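Local atomic coordinates of DUF3829 family protein (Bacteroides vulgatus, PDB entry 4YJW), a protein that is of unknown function but folds into a bundle of long helices and is probably a lipoprotein of the bacterial cell envelope. Residues A[19-22]-A[23-27]; A[61-64]-A[65-68]. One frame throughout, in Å; residues are numbered along the deposited sequence.

Contact 1. Residues A[19-22]-A[23-27]; sequences MKYY and DTSLK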
HETATM    1  N   MSE A  19      -2.117 -12.302 -16.789  1.00 18.62           N
HETATM    2  CA  MSE A  19      -1.676 -13.276 -15.770  1.00 18.58           C
HETATM    3  C   MSE A  19      -0.385 -12.809 -15.068  1.00 22.17           C
HETATM    4  O   MSE A  19      -0.255 -12.961 -13.852  1.00 22.04           O
HETATM    5  CB  MSE A  19      -1.472 -14.680 -16.388  1.00 20.32           C
HETATM    6  CG  MSE A  19      -2.754 -15.307 -16.945  1.00 27.05           C
HETATM    7 SE   MSE A  19      -4.296 -15.185 -15.741  0.75 34.63          SE
HETATM    8  CE  MSE A  19      -3.602 -16.123 -14.191  1.00 30.31           C
ATOM      9  N   LYS A  20       0.549 -12.218 -15.827  1.00 18.94           N
ATOM     10  CA  LYS A  20       1.817 -11.707 -15.271  1.00 16.71           C
ATOM     11  C   LYS A  20       1.512 -10.569 -14.306  1.00 18.57           C
ATOM     12  O   LYS A  20       2.043 -10.547 -13.192  1.00 15.75           O
ATOM     13  CB  LYS A  20       2.786 -11.254 -16.367  1.00 18.66           C
ATOM     14  CG  LYS A  20       3.260 -12.389 -17.295  1.00 20.91           C
ATOM     15  CD  LYS A  20       4.189 -11.838 -18.407  1.00 18.46           C
ATOM     16  CE  LYS A  20       4.486 -12.908 -19.434  1.00 21.99           C
ATOM     17  NZ  LYS A  20       5.199 -12.348 -20.626  1.00 23.23           N
ATOM     18  N   TYR A  21       0.623  -9.649 -14.725  1.00 14.90           N
ATOM     19  CA  TYR A  21       0.214  -8.501 -13.915  1.00 13.52           C
ATOM     20  C   TYR A  21      -0.463  -8.969 -12.624  1.00 17.04           C
ATOM     21  O   TYR A  21      -0.154  -8.461 -11.543  1.00 15.71           O
ATOM     22  CB  TYR A  21      -0.714  -7.578 -14.724  1.00 14.35           C
ATOM     23  CG  TYR A  21      -0.958  -6.244 -14.043  1.00 14.83           C
ATOM     24  CD1 TYR A  21      -1.958  -6.104 -13.079  1.00 16.14           C
ATOM     25  CD2 TYR A  21      -0.245  -5.107 -14.415  1.00 14.63           C
ATOM     26  CE1 TYR A  21      -2.194  -4.883 -12.451  1.00 16.81           C
ATOM     27  CE2 TYR A  21      -0.488  -3.872 -13.805  1.00 15.54           C
ATOM     28  CZ  TYR A  21      -1.465  -3.768 -12.825  1.00 18.19           C
ATOM     29  OH  TYR A  21      -1.733  -2.571 -12.200  1.00 19.41           O
ATOM     30  N   TYR A  22      -1.349  -9.976 -12.728  1.00 15.89           N
ATOM     31  CA  TYR A  22      -2.034 -10.510 -11.545  1.00 16.84           C
ATOM     32  C   TYR A  22      -1.041 -11.196 -10.597  1.00 18.82           C
ATOM     33  O   TYR A  22      -1.073 -10.940  -9.390  1.00 18.14           O
ATOM     34  CB  TYR A  22      -3.123 -11.488 -11.962  1.00 18.97           C
ATOM     35  CG  TYR A  22      -3.838 -12.137 -10.796  1.00 22.79           C
ATOM     36  CD1 TYR A  22      -4.555 -11.373  -9.877  1.00 24.85           C
ATOM     37  CD2 TYR A  22      -3.871 -13.521 -10.659  1.00 24.99           C
ATOM     38  CE1 TYR A  22      -5.250 -11.968  -8.825  1.00 27.68           C
ATOM     39  CE2 TYR A  22      -4.593 -14.129  -9.625  1.00 26.93           C
ATOM     40  CZ  TYR A  22      -5.250 -13.346  -8.694  1.00 35.15           C
ATOM     41  OH  TYR A  22      -5.944 -13.939  -7.663  1.00 42.03           O
ATOM     42  N   ASP A  23      -0.181 -12.070 -11.127  1.00 17.67           N
ATOM     43  CA  ASP A  23       0.820 -12.763 -10.297  1.00 17.59           C
ATOM     44  C   ASP A  23       1.724 -11.757  -9.551  1.00 19.14           C
ATOM     45  O   ASP A  23       1.966 -11.933  -8.357  1.00 19.12           O
ATOM     46  CB  ASP A  23       1.665 -13.727 -11.159  1.00 20.19           C
ATOM     47  CG  ASP A  23       0.890 -14.931 -11.682  1.00 34.86           C
ATOM     48  OD1 ASP A  23      -0.124 -15.315 -11.044  1.00 37.05           O
ATOM     49  OD2 ASP A  23       1.298 -15.492 -12.722  1.00 38.49           O
ATOM     50  N   THR A  24       2.181 -10.681 -10.240  1.00 14.83           N
ATOM     51  CA  THR A  24       3.047  -9.649  -9.649  1.00 14.06           C
ATOM     52  C   THR A  24       2.231  -8.893  -8.590  1.00 17.35           C
ATOM     53  O   THR A  24       2.730  -8.681  -7.479  1.00 16.54           O
ATOM     54  CB  THR A  24       3.605  -8.733 -10.756  1.00 17.27           C
ATOM     55  OG1 THR A  24       4.344  -9.548 -11.688  1.00 17.13           O
ATOM     56  CG2 THR A  24       4.517  -7.649 -10.202  1.00 14.18           C
ATOM     57  N   SER A  25       0.957  -8.558  -8.908  1.00 14.05           N
ATOM     58  CA  SER A  25       0.063  -7.870  -7.962  1.00 14.41           C
ATOM     59  C   SER A  25      -0.093  -8.684  -6.680  1.00 20.25           C
ATOM     60  O   SER A  25      -0.022  -8.118  -5.593  1.00 18.72           O
ATOM     61  CB  SER A  25      -1.307  -7.614  -8.584  1.00 16.79           C
ATOM     62  OG  SER A  25      -1.189  -6.572  -9.541  1.00 17.44           O
ATOM     63  N   LEU A  26      -0.293 -10.007  -6.801  1.00 18.93           N
ATOM     64  CA  LEU A  26      -0.451 -10.892  -5.634  1.00 20.09           C
ATOM     65  C   LEU A  26       0.788 -10.820  -4.718  1.00 22.75           C
ATOM     66  O   LEU A  26       0.652 -10.647  -3.501  1.00 21.90           O
ATOM     67  CB  LEU A  26      -0.672 -12.350  -6.098  1.00 21.48           C
ATOM     68  CG  LEU A  26      -2.080 -12.765  -6.510  1.00 29.05           C
ATOM     69  CD1 LEU A  26      -2.058 -14.186  -7.082  1.00 29.92           C
ATOM     70  CD2 LEU A  26      -3.038 -12.747  -5.331  1.00 32.56           C
ATOM     71  N   LYS A  27       1.985 -10.921  -5.311  1.00 19.19           N
ATOM     72  CA  LYS A  27       3.257 -10.889  -4.579  1.00 19.60           C
ATOM     73  C   LYS A  27       3.528  -9.535  -3.949  1.00 22.30           C
ATOM     74  O   LYS A  27       3.899  -9.462  -2.776  1.00 23.05           O
ATOM     75  CB  LYS A  27       4.435 -11.227  -5.524  1.00 23.94           C
ATOM     76  CG  LYS A  27       4.563 -12.690  -5.884  1.00 51.01           C
ATOM     77  CD  LYS A  27       5.674 -12.900  -6.904  1.00 66.97           C
ATOM     78  CE  LYS A  27       5.609 -14.267  -7.550  1.00 85.43           C
ATOM     79  NZ  LYS A  27       6.631 -14.421  -8.622  1.00 98.25           N
TER

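Contact 2. Residues A[61-64]-A[65-68]; sequences VVSV and QDTV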
ATOM      1  N   VAL A  61      10.366  -2.689   1.548  1.00 21.11           N
ATOM      2  CA  VAL A  61      10.867  -2.270   0.230  1.00 22.12           C
ATOM      3  C   VAL A  61      10.727  -3.479  -0.683  1.00 25.97           C
ATOM      4  O   VAL A  61      11.362  -4.503  -0.460  1.00 27.81           O
ATOM      5  CB  VAL A  61      12.300  -1.661   0.249  1.00 27.31           C
ATOM      6  CG1 VAL A  61      12.787  -1.331  -1.170  1.00 27.99           C
ATOM      7  CG2 VAL A  61      12.362  -0.408   1.132  1.00 27.06           C
ATOM      8  N   VAL A  62       9.829  -3.384  -1.652  1.00 19.87           N
ATOM      9  CA  VAL A  62       9.550  -4.490  -2.574  1.00 18.52           C
ATOM     10  C   VAL A  62      10.381  -4.326  -3.842  1.00 19.30           C
ATOM     11  O   VAL A  62      11.112  -3.346  -3.964  1.00 18.96           O
ATOM     12  CB  VAL A  62       8.036  -4.577  -2.887  1.00 23.13           C
ATOM     13  CG1 VAL A  62       7.257  -4.964  -1.631  1.00 23.06           C
ATOM     14  CG2 VAL A  62       7.513  -3.262  -3.482  1.00 23.07           C
ATOM     15  N   SER A  63      10.258  -5.264  -4.785  1.00 15.93           N
ATOM     16  CA  SER A  63      11.003  -5.167  -6.046  1.00 16.27           C
ATOM     17  C   SER A  63      10.639  -3.857  -6.760  1.00 16.79           C
ATOM     18  O   SER A  63       9.459  -3.538  -6.886  1.00 13.75           O
ATOM     19  CB  SER A  63      10.702  -6.371  -6.928  1.00 18.16           C
ATOM     20  OG  SER A  63      11.040  -6.088  -8.280  1.00 21.19           O
ATOM     21  N   VAL A  64      11.650  -3.078  -7.162  1.00 13.48           N
ATOM     22  CA  VAL A  64      11.429  -1.800  -7.875  1.00 12.03           C
ATOM     23  C   VAL A  64      10.864  -2.088  -9.266  1.00 17.10           C
ATOM     24  O   VAL A  64       9.946  -1.391  -9.698  1.00 18.12           O
ATOM     25  CB  VAL A  64      12.701  -0.897  -7.969  1.00 15.69           C
ATOM     26  CG1 VAL A  64      12.321   0.501  -8.461  1.00 16.68           C
ATOM     27  CG2 VAL A  64      13.399  -0.777  -6.602  1.00 15.28           C
ATOM     28  N   GLN A  65      11.404  -3.079  -9.981  1.00 15.15           N
ATOM     29  CA  GLN A  65      10.882  -3.384 -11.314  1.00 17.04           C
ATOM     30  C   GLN A  65       9.424  -3.912 -11.206  1.00 20.42           C
ATOM     31  O   GLN A  65       8.603  -3.572 -12.052  1.00 20.02           O
ATOM     32  CB  GLN A  65      11.796  -4.348 -12.079  1.00 19.88           C
ATOM     33  CG  GLN A  65      11.292  -4.809 -13.468  1.00 32.45           C
ATOM     34  CD  GLN A  65      10.743  -3.742 -14.412  1.00 51.16           C
ATOM     35  OE1 GLN A  65       9.625  -3.868 -14.959  1.00 46.72           O
ATOM     36  NE2 GLN A  65      11.527  -2.714 -14.686  1.00 30.90           N
ATOM     37  N   ASP A  66       9.090  -4.677 -10.150  1.00 16.29           N
ATOM     38  CA  ASP A  66       7.681  -5.087  -9.965  1.00 15.93           C
ATOM     39  C   ASP A  66       6.775  -3.865  -9.745  1.00 18.37           C
ATOM     40  O   ASP A  66       5.648  -3.835 -10.247  1.00 17.76           O
ATOM     41  CB  ASP A  66       7.530  -6.054  -8.785  1.00 17.62           C
ATOM     42  CG  ASP A  66       7.984  -7.480  -9.079  1.00 21.74           C
ATOM     43  OD1 ASP A  66       8.296  -7.779 -10.254  1.00 22.11           O
ATOM     44  OD2 ASP A  66       8.014  -8.292  -8.139  1.00 23.25           O
ATOM     45  N   THR A  67       7.274  -2.857  -9.010  1.00 17.49           N
ATOM     46  CA  THR A  67       6.566  -1.595  -8.737  1.00 17.34           C
ATOM     47  C   THR A  67       6.289  -0.885 -10.070  1.00 20.86           C
ATOM     48  O   THR A  67       5.158  -0.467 -10.310  1.00 20.59           O
ATOM     49  CB  THR A  67       7.381  -0.714  -7.764  1.00 21.93           C
ATOM     50  OG1 THR A  67       7.521  -1.413  -6.528  1.00 18.68           O
ATOM     51  CG2 THR A  67       6.700   0.607  -7.472  1.00 22.58           C
ATOM     52  N   VAL A  68       7.312  -0.765 -10.920  1.00 17.98           N
ATOM     53  CA  VAL A  68       7.175  -0.132 -12.242  1.00 19.01           C
ATOM     54  C   VAL A  68       6.115  -0.884 -13.073  1.00 24.01           C
ATOM     55  O   VAL A  68       5.258  -0.253 -13.713  1.00 24.75           O
ATOM     56  CB  VAL A  68       8.528  -0.064 -12.994  1.00 24.25           C
ATOM     57  CG1 VAL A  68       8.339   0.416 -14.435  1.00 25.34           C
ATOM     58  CG2 VAL A  68       9.522   0.820 -12.249  1.00 24.20           C
TER
HETATM   59  O   HOH W   1       9.911  -0.592  -4.782  1.00 33.93           O

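Contact 1. Residues A[19-22]-A[23-27]
The carbonyl oxygen of Y21 accepts twice from S25, one turn further along the helix: backbone N of S25 lies 2.9 Å from Y21 O, and S25 OG also lies 2.9 Å from Y21 O, the two donors arriving on opposite faces of the carbonyl plane. With OG of S25 beside its own backbone N (chi1 -73°), the hydroxyl folds back over the preceding turn, its oxygen 3.5 Å from CE1 of Y21. T24 repeats the pattern on K20: OG1 of T24 donates to K20 O at 2.9 Å, well above the carbonyl plane, while the T24 amide bonds to the same oxygen from the other face. The M19 and Y22 carbonyls receive the amides of D23 and L26, making up the regular i to i+4 ladder of an alpha helix. OD2 of D23 stands 3.2 Å from M19 O, but both are acceptors and no bond forms. An apolar contact runs beside the ladder: CD1 of L26 lies over one face of the Y22 ring, displaced toward its rim, in a CH-pi contact 3.9 Å from the ring centroid. S25 OG has a second partner in Y89 OH on helix 79-111, and Y21 OH bonds to V70 O of helix 64-71. Y21 also meets F77 edge-to-face, while Y22 and L26 rest on V152 and F145 of helix 121-159.

Contact 2. Residues A[61-64]-A[65-68]
S63 O is gripped by two groups of T67: OG1 of T67 donates to S63 O at 2.9 Å, and the backbone N of T67 reaches S63 O at 3.1 Å from the opposite face of the carbonyl plane. This is the start of helix 64-71, with S63 as its N-cap. The capping bond runs from backbone N of D66 to S63 OG, 3.0 Å long and nearly straight (N-H...O 164°); OG gets there by turning anti to the backbone N of S63 (chi1 161°). An N-H that has no earlier helical turn to bond to is thereby satisfied. The D66 carboxylate lies alongside the capping serine, with OD2 3.5 Å from S63 CB, and its negative charge near the amino end of the helix probably interacts favourably with the helix dipole. With an alanine in place of D66 the N-H that reaches S63 OG would remain, but S63 CB would probably lose the carboxylate packed against it, and the helix start its negative charge. V62 crosses T67 at about a right angle, its CG2 3.6 Å from T67 OG1, and leans on I28 and D31 of helix 10-32. One water joins the loop to the first turn, donating to V62 O at 3.1 Å and also to T67 OG1, the oxygen that itself donates to S63 O.

How the contacts relate
Contact 1 comes first along the chain, wholly inside helix 10-32; contact 2 follows after helix 35-44, where a loop turns into the short helix 64-71. Their centres are about 12 Å apart, yet they meet directly: CG2 of T24 packs 3.6 Å from CG of D66. The first turn of helix 64-71 thus lies beside T24 of contact 1. Helices 79-111 and 121-159 flank contact 1, the more buried of the two, whereas contact 2 stays at the surface. Where they meet, the short helix 64-71 packs on the long helix 10-32 of this all-alpha protein.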